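Long-range contact in ECXA (Escherichia coli, PDB 4L63), which binds a zinc ion and is probably a zinc-dependent metallopeptidase: residues A67-Q79 / I224-R238. Sequence-based numbering, arbitrary orientation.
Sequences AFNEWAPSGIRVQ and IGPSRNDIEGVRVMR
One face of the W71 indole carries the P226 ring, whose CG stands 3.6 Å from the centroid of the five-membered ring and 17° off its normal, a CH-pi contact. D230 O lies at the indole edge near the ring plane, while V234 CG2 approaches W71 CZ3 obliquely at 3.6 Å. The guanidinium of R235 has S74 O over one face; that of R238 has the peptide of G75 over one face and S74 O at its edge. R238 reaches that carbonyl because its chain, bent at chi3 (59°), brings NH1 to 2.6 Å from S74 O in a weak hydrogen bond with an N-H...O angle of 127°. The two arginines thus bring positive charge to the end of the short 3-10 turn 72-74, where their field would probably polarise the S74 carbonyl.

Between the tryptophan and the arginines, I231 lays CG2 against the backbone of S74, 3.6 Å from its N, and V234 places CG1 3.4 Å from S74 OG. The S74 hydroxyl turns back to donate to W71 O over 2.7 Å; S74 N donates to the same oxygen, so two bonds fix the turn. At the other end, E70 OE1 sits 3.3 Å from G225 CA. K159 of helix 146-165 takes both polar ends, its NZ in a salt bridge with E70 OE1 and its carbonyl O accepting a hydrogen bond from W71 NE1. A capping box of S227 and D230 starts helix 228-239, and the D230 carboxylate is held further by S197 OG and I198 N. W71 also touches I162, and its side chain comes within about 7 Å of that of zinc ligand H160. The contact therefore packs the turn after helix 60-70 and helix 228-239 beside the HExxH zinc-binding helix of a metzincin-like fold.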
ATOM      1  N   ALA A  67       6.690  -0.965 -30.611  1.00 80.78           N
ATOM      2  CA  ALA A  67       7.213  -1.193 -29.271  1.00 83.07           C
ATOM      3  C   ALA A  67       7.246   0.090 -28.463  1.00 90.33           C
ATOM      4  O   ALA A  67       7.000   0.077 -27.259  1.00 81.17           O
ATOM      5  CB  ALA A  67       8.603  -1.801 -29.337  1.00 78.54           C
ATOM      6  N   PHE A  68       7.602   1.166 -29.128  1.00116.01           N
ATOM      7  CA  PHE A  68       7.670   2.491 -28.536  1.00116.11           C
ATOM      8  C   PHE A  68       6.309   2.988 -28.101  1.00114.12           C
ATOM      9  O   PHE A  68       6.162   3.696 -27.138  1.00114.26           O
ATOM     10  CB  PHE A  68       8.290   3.467 -29.507  1.00119.35           C
ATOM     11  CG  PHE A  68       9.696   3.828 -29.177  1.00121.47           C
ATOM     12  CD1 PHE A  68      10.680   3.757 -30.134  1.00120.68           C
ATOM     13  CD2 PHE A  68      10.033   4.234 -27.912  1.00122.42           C
ATOM     14  CE1 PHE A  68      11.979   4.082 -29.837  1.00118.97           C
ATOM     15  CE2 PHE A  68      11.321   4.561 -27.601  1.00120.04           C
ATOM     16  CZ  PHE A  68      12.301   4.489 -28.565  1.00119.51           C
ATOM     17  N   ASN A  69       5.322   2.643 -28.884  1.00 96.76           N
ATOM     18  CA  ASN A  69       3.935   2.989 -28.604  1.00 84.77           C
ATOM     19  C   ASN A  69       3.405   2.211 -27.409  1.00 82.02           C
ATOM     20  O   ASN A  69       2.497   2.666 -26.717  1.00 76.31           O
ATOM     21  CB  ASN A  69       3.054   2.718 -29.811  1.00 84.55           C
ATOM     22  CG  ASN A  69       1.667   3.289 -29.647  1.00 91.28           C
ATOM     23  OD1 ASN A  69       1.460   4.498 -29.769  1.00 96.70           O
ATOM     24  ND2 ASN A  69       0.708   2.426 -29.329  1.00 88.83           N
ATOM     25  N   GLU A  70       3.964   1.021 -27.198  1.00 79.33           N
ATOM     26  CA  GLU A  70       3.656   0.205 -26.027  1.00 74.68           C
ATOM     27  C   GLU A  70       4.011   0.945 -24.751  1.00 73.06           C
ATOM     28  O   GLU A  70       3.374   0.764 -23.712  1.00 73.49           O
ATOM     29  CB  GLU A  70       4.427  -1.113 -26.070  1.00 78.81           C
ATOM     30  CG  GLU A  70       4.045  -2.061 -27.177  1.00 87.29           C
ATOM     31  CD  GLU A  70       2.971  -3.027 -26.744  1.00 92.63           C
ATOM     32  OE1 GLU A  70       3.318  -4.045 -26.107  1.00 87.09           O
ATOM     33  OE2 GLU A  70       1.786  -2.777 -27.046  1.00100.30           O
ATOM     34  N   TRP A  71       5.059   1.759 -24.834  1.00 63.23           N
ATOM     35  CA  TRP A  71       5.594   2.457 -23.672  1.00 65.25           C
ATOM     36  C   TRP A  71       5.033   3.874 -23.560  1.00 68.44           C
ATOM     37  O   TRP A  71       5.277   4.572 -22.574  1.00 62.76           O
ATOM     38  CB  TRP A  71       7.125   2.496 -23.732  1.00 62.40           C
ATOM     39  CG  TRP A  71       7.789   1.178 -23.483  1.00 61.14           C
ATOM     40  CD1 TRP A  71       8.180   0.261 -24.419  1.00 60.78           C
ATOM     41  CD2 TRP A  71       8.145   0.629 -22.210  1.00 57.10           C
ATOM     42  NE1 TRP A  71       8.759  -0.824 -23.804  1.00 58.46           N
ATOM     43  CE2 TRP A  71       8.747  -0.624 -22.443  1.00 56.55           C
ATOM     44  CE3 TRP A  71       8.011   1.074 -20.889  1.00 55.31           C
ATOM     45  CZ2 TRP A  71       9.218  -1.433 -21.416  1.00 53.44           C
ATOM     46  CZ3 TRP A  71       8.479   0.260 -19.858  1.00 52.60           C
ATOM     47  CH2 TRP A  71       9.071  -0.975 -20.131  1.00 51.68           C
ATOM     48  N   ALA A  72       4.267   4.277 -24.570  1.00 66.01           N
ATOM     49  CA  ALA A  72       3.661   5.611 -24.630  1.00 68.00           C
ATOM     50  C   ALA A  72       2.824   6.021 -23.399  1.00 66.56           C
ATOM     51  O   ALA A  72       2.796   7.206 -23.061  1.00 67.70           O
ATOM     52  CB  ALA A  72       2.809   5.729 -25.893  1.00 70.61           C
ATOM     53  N   PRO A  73       2.129   5.067 -22.736  1.00 70.58           N
ATOM     54  CA  PRO A  73       1.433   5.446 -21.494  1.00 70.85           C
ATOM     55  C   PRO A  73       2.320   6.079 -20.411  1.00 68.93           C
ATOM     56  O   PRO A  73       1.789   6.696 -19.483  1.00 61.53           O
ATOM     57  CB  PRO A  73       0.867   4.112 -21.000  1.00 60.44           C
ATOM     58  CG  PRO A  73       0.603   3.355 -22.245  1.00 61.52           C
ATOM     59  CD  PRO A  73       1.702   3.730 -23.200  1.00 66.17           C
ATOM     60  N   SER A  74       3.637   5.932 -20.526  1.00 61.52           N
ATOM     61  CA  SER A  74       4.557   6.556 -19.580  1.00 60.78           C
ATOM     62  C   SER A  74       4.687   8.068 -19.810  1.00 63.38           C
ATOM     63  O   SER A  74       5.185   8.784 -18.944  1.00 63.09           O
ATOM     64  CB  SER A  74       5.936   5.906 -19.667  1.00 59.77           C
ATOM     65  OG  SER A  74       6.563   6.265 -20.878  1.00 62.17           O
ATOM     66  N   GLY A  75       4.246   8.547 -20.972  1.00 66.00           N
ATOM     67  CA  GLY A  75       4.236   9.976 -21.251  1.00 68.68           C
ATOM     68  C   GLY A  75       5.375  10.411 -22.149  1.00 75.07           C
ATOM     69  O   GLY A  75       5.466  11.571 -22.550  1.00 73.12           O
ATOM     70  N   ILE A  76       6.186   9.427 -22.529  1.00 69.58           N
ATOM     71  CA  ILE A  76       7.278   9.619 -23.467  1.00 75.72           C
ATOM     72  C   ILE A  76       6.765   9.887 -24.857  1.00 81.37           C
ATOM     73  O   ILE A  76       5.731   9.386 -25.254  1.00 81.16           O
ATOM     74  CB  ILE A  76       8.179   8.384 -23.601  1.00 74.09           C
ATOM     75  CG1 ILE A  76       7.359   7.150 -23.910  1.00 81.27           C
ATOM     76  CG2 ILE A  76       9.007   8.196 -22.351  1.00 72.96           C
ATOM     77  CD1 ILE A  76       8.000   6.224 -24.907  1.00 85.72           C
ATOM     78  N   ARG A  77       7.533  10.646 -25.613  1.00 86.03           N
ATOM     79  CA  ARG A  77       7.151  10.923 -26.994  1.00 88.39           C
ATOM     80  C   ARG A  77       8.353  10.787 -27.906  1.00 89.49           C
ATOM     81  O   ARG A  77       9.469  11.171 -27.553  1.00 89.72           O
ATOM     82  CB  ARG A  77       6.523  12.313 -27.130  1.00 88.27           C
ATOM     83  CG  ARG A  77       5.166  12.423 -26.453  1.00 88.61           C
ATOM     84  CD  ARG A  77       4.571  13.805 -26.610  1.00 96.91           C
ATOM     85  NE  ARG A  77       5.390  14.818 -25.952  1.00100.83           N
ATOM     86  CZ  ARG A  77       6.203  15.651 -26.595  1.00105.08           C
ATOM     87  NH1 ARG A  77       6.305  15.597 -27.917  1.00102.20           N
ATOM     88  NH2 ARG A  77       6.915  16.539 -25.915  1.00107.38           N
ATOM     89  N   VAL A  78       8.119  10.210 -29.077  1.00 90.36           N
ATOM     90  CA  VAL A  78       9.207   9.913 -29.993  1.00 91.71           C
ATOM     91  C   VAL A  78       9.005  10.320 -31.418  1.00 88.02           C
ATOM     92  O   VAL A  78       7.934  10.762 -31.831  1.00 89.77           O
ATOM     93  CB  VAL A  78       9.518   8.420 -30.053  1.00 82.54           C
ATOM     94  CG1 VAL A  78       9.832   7.890 -28.682  1.00 79.02           C
ATOM     95  CG2 VAL A  78       8.329   7.673 -30.646  1.00 82.59           C
ATOM     96  N   GLN A  79      10.059  10.062 -32.174  1.00 90.71           N
ATOM     97  CA  GLN A  79      10.132  10.486 -33.545  1.00 93.19           C
ATOM     98  C   GLN A  79      11.312   9.831 -34.231  1.00 94.19           C
ATOM     99  O   GLN A  79      12.465   9.992 -33.820  1.00 93.84           O
ATOM    100  CB  GLN A  79      10.244  11.994 -33.589  1.00 95.47           C
ATOM    101  CG  GLN A  79      10.259  12.582 -34.964  1.00101.73           C
ATOM    102  CD  GLN A  79      10.337  14.070 -34.875  1.00108.30           C
ATOM    103  OE1 GLN A  79      11.272  14.609 -34.286  1.00104.65           O
ATOM    104  NE2 GLN A  79       9.342  14.754 -35.428  1.00114.89           N
ATOM    105  N   ILE A 224       1.267  -9.215 -24.367  1.00 79.42           N
ATOM    106  CA  ILE A 224       2.578  -8.736 -23.940  1.00 77.31           C
ATOM    107  C   ILE A 224       2.636  -7.213 -23.887  1.00 68.38           C
ATOM    108  O   ILE A 224       1.791  -6.525 -24.461  1.00 64.61           O
ATOM    109  CB  ILE A 224       3.702  -9.247 -24.865  1.00 62.83           C
ATOM    110  CG1 ILE A 224       3.641  -8.543 -26.222  1.00 70.54           C
ATOM    111  CG2 ILE A 224       3.621 -10.758 -25.020  1.00 65.44           C
ATOM    112  CD1 ILE A 224       4.758  -8.933 -27.165  1.00 69.79           C
ATOM    113  N   GLY A 225       3.639  -6.697 -23.183  1.00 56.06           N
ATOM    114  CA  GLY A 225       3.843  -5.266 -23.080  1.00 55.00           C
ATOM    115  C   GLY A 225       4.288  -4.858 -21.689  1.00 53.78           C
ATOM    116  O   GLY A 225       4.308  -5.686 -20.778  1.00 49.58           O
ATOM    117  N   PRO A 226       4.636  -3.574 -21.520  1.00 51.41           N
ATOM    118  CA  PRO A 226       5.048  -3.031 -20.223  1.00 46.27           C
ATOM    119  C   PRO A 226       3.940  -3.215 -19.196  1.00 48.83           C
ATOM    120  O   PRO A 226       2.781  -2.986 -19.526  1.00 45.51           O
ATOM    121  CB  PRO A 226       5.271  -1.541 -20.508  1.00 45.94           C
ATOM    122  CG  PRO A 226       5.332  -1.418 -22.002  1.00 51.34           C
ATOM    123  CD  PRO A 226       4.495  -2.524 -22.541  1.00 54.49           C
ATOM    124  N   SER A 227       4.279  -3.626 -17.980  1.00 41.51           N
ATOM    125  CA  SER A 227       3.272  -3.739 -16.929  1.00 40.54           C
ATOM    126  C   SER A 227       2.919  -2.367 -16.372  1.00 39.84           C
ATOM    127  O   SER A 227       3.545  -1.372 -16.732  1.00 39.91           O
ATOM    128  CB  SER A 227       3.777  -4.630 -15.801  1.00 43.74           C
ATOM    129  OG  SER A 227       4.840  -3.978 -15.120  1.00 39.53           O
ATOM    130  N   ARG A 228       1.921  -2.312 -15.488  1.00 39.67           N
ATOM    131  CA  ARG A 228       1.597  -1.062 -14.806  1.00 39.45           C
ATOM    132  C   ARG A 228       2.833  -0.482 -14.128  1.00 37.54           C
ATOM    133  O   ARG A 228       3.135   0.701 -14.278  1.00 37.91           O
ATOM    134  CB  ARG A 228       0.496  -1.251 -13.760  1.00 39.78           C
ATOM    135  CG  ARG A 228       0.120   0.061 -13.072  1.00 44.08           C
ATOM    136  CD  ARG A 228      -0.046  -0.111 -11.571  1.00 42.52           C
ATOM    137  NE  ARG A 228      -0.330   1.149 -10.890  1.00 40.55           N
ATOM    138  CZ  ARG A 228       0.548   1.793 -10.122  1.00 41.02           C
ATOM    139  NH1 ARG A 228       1.773   1.290  -9.938  1.00 37.32           N
ATOM    140  NH2 ARG A 228       0.202   2.932  -9.534  1.00 41.01           N
ATOM    141  N   ASN A 229       3.562  -1.314 -13.392  1.00 35.95           N
ATOM    142  CA  ASN A 229       4.738  -0.814 -12.683  1.00 34.51           C
ATOM    143  C   ASN A 229       5.866  -0.422 -13.641  1.00 34.65           C
ATOM    144  O   ASN A 229       6.607   0.525 -13.361  1.00 34.30           O
ATOM    145  CB  ASN A 229       5.236  -1.837 -11.658  1.00 33.45           C
ATOM    146  CG  ASN A 229       4.316  -1.933 -10.449  1.00 33.66           C
ATOM    147  OD1 ASN A 229       3.301  -1.248 -10.388  1.00 34.60           O
ATOM    148  ND2 ASN A 229       4.677  -2.764  -9.479  1.00 33.35           N
ATOM    149  N   ASP A 230       6.004  -1.139 -14.757  1.00 35.61           N
ATOM    150  CA  ASP A 230       6.984  -0.761 -15.783  1.00 36.55           C
ATOM    151  C   ASP A 230       6.736   0.672 -16.257  1.00 37.77           C
ATOM    152  O   ASP A 230       7.668   1.466 -16.402  1.00 38.04           O
ATOM    153  CB  ASP A 230       6.920  -1.706 -16.987  1.00 38.30           C
ATOM    154  CG  ASP A 230       7.508  -3.072 -16.702  1.00 43.38           C
ATOM    155  OD1 ASP A 230       8.328  -3.202 -15.765  1.00 40.95           O
ATOM    156  OD2 ASP A 230       7.144  -4.024 -17.427  1.00 44.63           O
ATOM    157  N   ILE A 231       5.469   0.988 -16.500  1.00 38.98           N
ATOM    158  CA  ILE A 231       5.074   2.314 -16.973  1.00 40.92           C
ATOM    159  C   ILE A 231       5.367   3.377 -15.914  1.00 40.05           C
ATOM    160  O   ILE A 231       5.916   4.430 -16.219  1.00 41.27           O
ATOM    161  CB  ILE A 231       3.574   2.352 -17.346  1.00 42.86           C
ATOM    162  CG1 ILE A 231       3.287   1.417 -18.524  1.00 44.50           C
ATOM    163  CG2 ILE A 231       3.128   3.766 -17.653  1.00 45.32           C
ATOM    164  CD1 ILE A 231       4.046   1.763 -19.803  1.00 47.86           C
ATOM    165  N   GLU A 232       5.010   3.096 -14.665  1.00 38.42           N
ATOM    166  CA  GLU A 232       5.310   4.015 -13.573  1.00 37.96           C
ATOM    167  C   GLU A 232       6.821   4.181 -13.369  1.00 36.89           C
ATOM    168  O   GLU A 232       7.286   5.258 -12.976  1.00 37.54           O
ATOM    169  CB  GLU A 232       4.654   3.536 -12.274  1.00 36.95           C
ATOM    170  CG  GLU A 232       3.140   3.663 -12.284  1.00 44.01           C
ATOM    171  CD  GLU A 232       2.682   5.057 -12.669  1.00 56.52           C
ATOM    172  OE1 GLU A 232       3.142   6.034 -12.043  1.00 57.12           O
ATOM    173  OE2 GLU A 232       1.863   5.173 -13.603  1.00 64.99           O
ATOM    174  N   GLY A 233       7.576   3.114 -13.636  1.00 35.74           N
ATOM    175  CA  GLY A 233       9.024   3.158 -13.542  1.00 35.22           C
ATOM    176  C   GLY A 233       9.600   4.188 -14.503  1.00 37.13           C
ATOM    177  O   GLY A 233      10.464   4.985 -14.134  1.00 37.52           O
ATOM    178  N   VAL A 234       9.114   4.179 -15.739  1.00 38.85           N
ATOM    179  CA  VAL A 234       9.592   5.135 -16.739  1.00 41.42           C
ATOM    180  C   VAL A 234       9.157   6.565 -16.396  1.00 42.86           C
ATOM    181  O   VAL A 234       9.911   7.512 -16.625  1.00 47.11           O
ATOM    182  CB  VAL A 234       9.120   4.743 -18.157  1.00 50.46           C
ATOM    183  CG1 VAL A 234       9.529   5.800 -19.187  1.00 47.02           C
ATOM    184  CG2 VAL A 234       9.712   3.391 -18.540  1.00 42.93           C
ATOM    185  N   ARG A 235       7.956   6.729 -15.839  1.00 42.68           N
ATOM    186  CA  ARG A 235       7.532   8.044 -15.339  1.00 44.40           C
ATOM    187  C   ARG A 235       8.522   8.615 -14.330  1.00 43.62           C
ATOM    188  O   ARG A 235       8.786   9.814 -14.321  1.00 45.87           O
ATOM    189  CB  ARG A 235       6.154   7.981 -14.686  1.00 45.65           C
ATOM    190  CG  ARG A 235       5.020   7.911 -15.657  1.00 52.27           C
ATOM    191  CD  ARG A 235       3.683   8.245 -15.003  1.00 49.47           C
ATOM    192  NE  ARG A 235       2.648   8.257 -16.028  1.00 59.08           N
ATOM    193  CZ  ARG A 235       2.459   9.266 -16.870  1.00 69.68           C
ATOM    194  NH1 ARG A 235       3.228  10.345 -16.795  1.00 68.41           N
ATOM    195  NH2 ARG A 235       1.502   9.202 -17.788  1.00 78.49           N
ATOM    196  N   VAL A 236       9.052   7.754 -13.469  1.00 40.90           N
ATOM    197  CA  VAL A 236      10.104   8.155 -12.547  1.00 40.40           C
ATOM    198  C   VAL A 236      11.374   8.552 -13.307  1.00 41.66           C
ATOM    199  O   VAL A 236      11.972   9.593 -13.021  1.00 43.29           O
ATOM    200  CB  VAL A 236      10.427   7.034 -11.546  1.00 37.78           C
ATOM    201  CG1 VAL A 236      11.665   7.380 -10.740  1.00 37.76           C
ATOM    202  CG2 VAL A 236       9.225   6.806 -10.618  1.00 37.23           C
ATOM    203  N   MET A 237      11.760   7.735 -14.289  1.00 41.42           N
ATOM    204  CA  MET A 237      12.979   7.981 -15.067  1.00 43.06           C
ATOM    205  C   MET A 237      12.846   9.237 -15.917  1.00 46.50           C
ATOM    206  O   MET A 237      13.853   9.833 -16.298  1.00 48.57           O
ATOM    207  CB  MET A 237      13.317   6.792 -15.970  1.00 42.75           C
ATOM    208  CG  MET A 237      13.574   5.469 -15.226  1.00 40.08           C
ATOM    209  SD  MET A 237      14.694   5.606 -13.815  1.00 39.00           S
ATOM    210  CE  MET A 237      16.239   6.023 -14.624  1.00 41.60           C
ATOM    211  N   ARG A 238      11.613   9.629 -16.228  1.00 47.62           N
ATOM    212  CA  ARG A 238      11.386  10.862 -16.991  1.00 51.56           C
ATOM    213  C   ARG A 238      11.617  12.106 -16.145  1.00 56.68           C
ATOM    214  O   ARG A 238      11.884  13.172 -16.681  1.00 56.63           O
ATOM    215  CB  ARG A 238       9.972  10.913 -17.572  1.00 52.99           C
ATOM    216  CG  ARG A 238       9.738   9.985 -18.735  1.00 53.35           C
ATOM    217  CD  ARG A 238       8.303  10.063 -19.203  1.00 55.07           C
ATOM    218  NE  ARG A 238       7.932  11.409 -19.626  1.00 62.03           N
ATOM    219  CZ  ARG A 238       6.750  11.967 -19.386  1.00 68.13           C
ATOM    220  NH1 ARG A 238       5.821  11.295 -18.718  1.00 70.74           N
ATOM    221  NH2 ARG A 238       6.498  13.196 -19.811  1.00 70.32           N
TER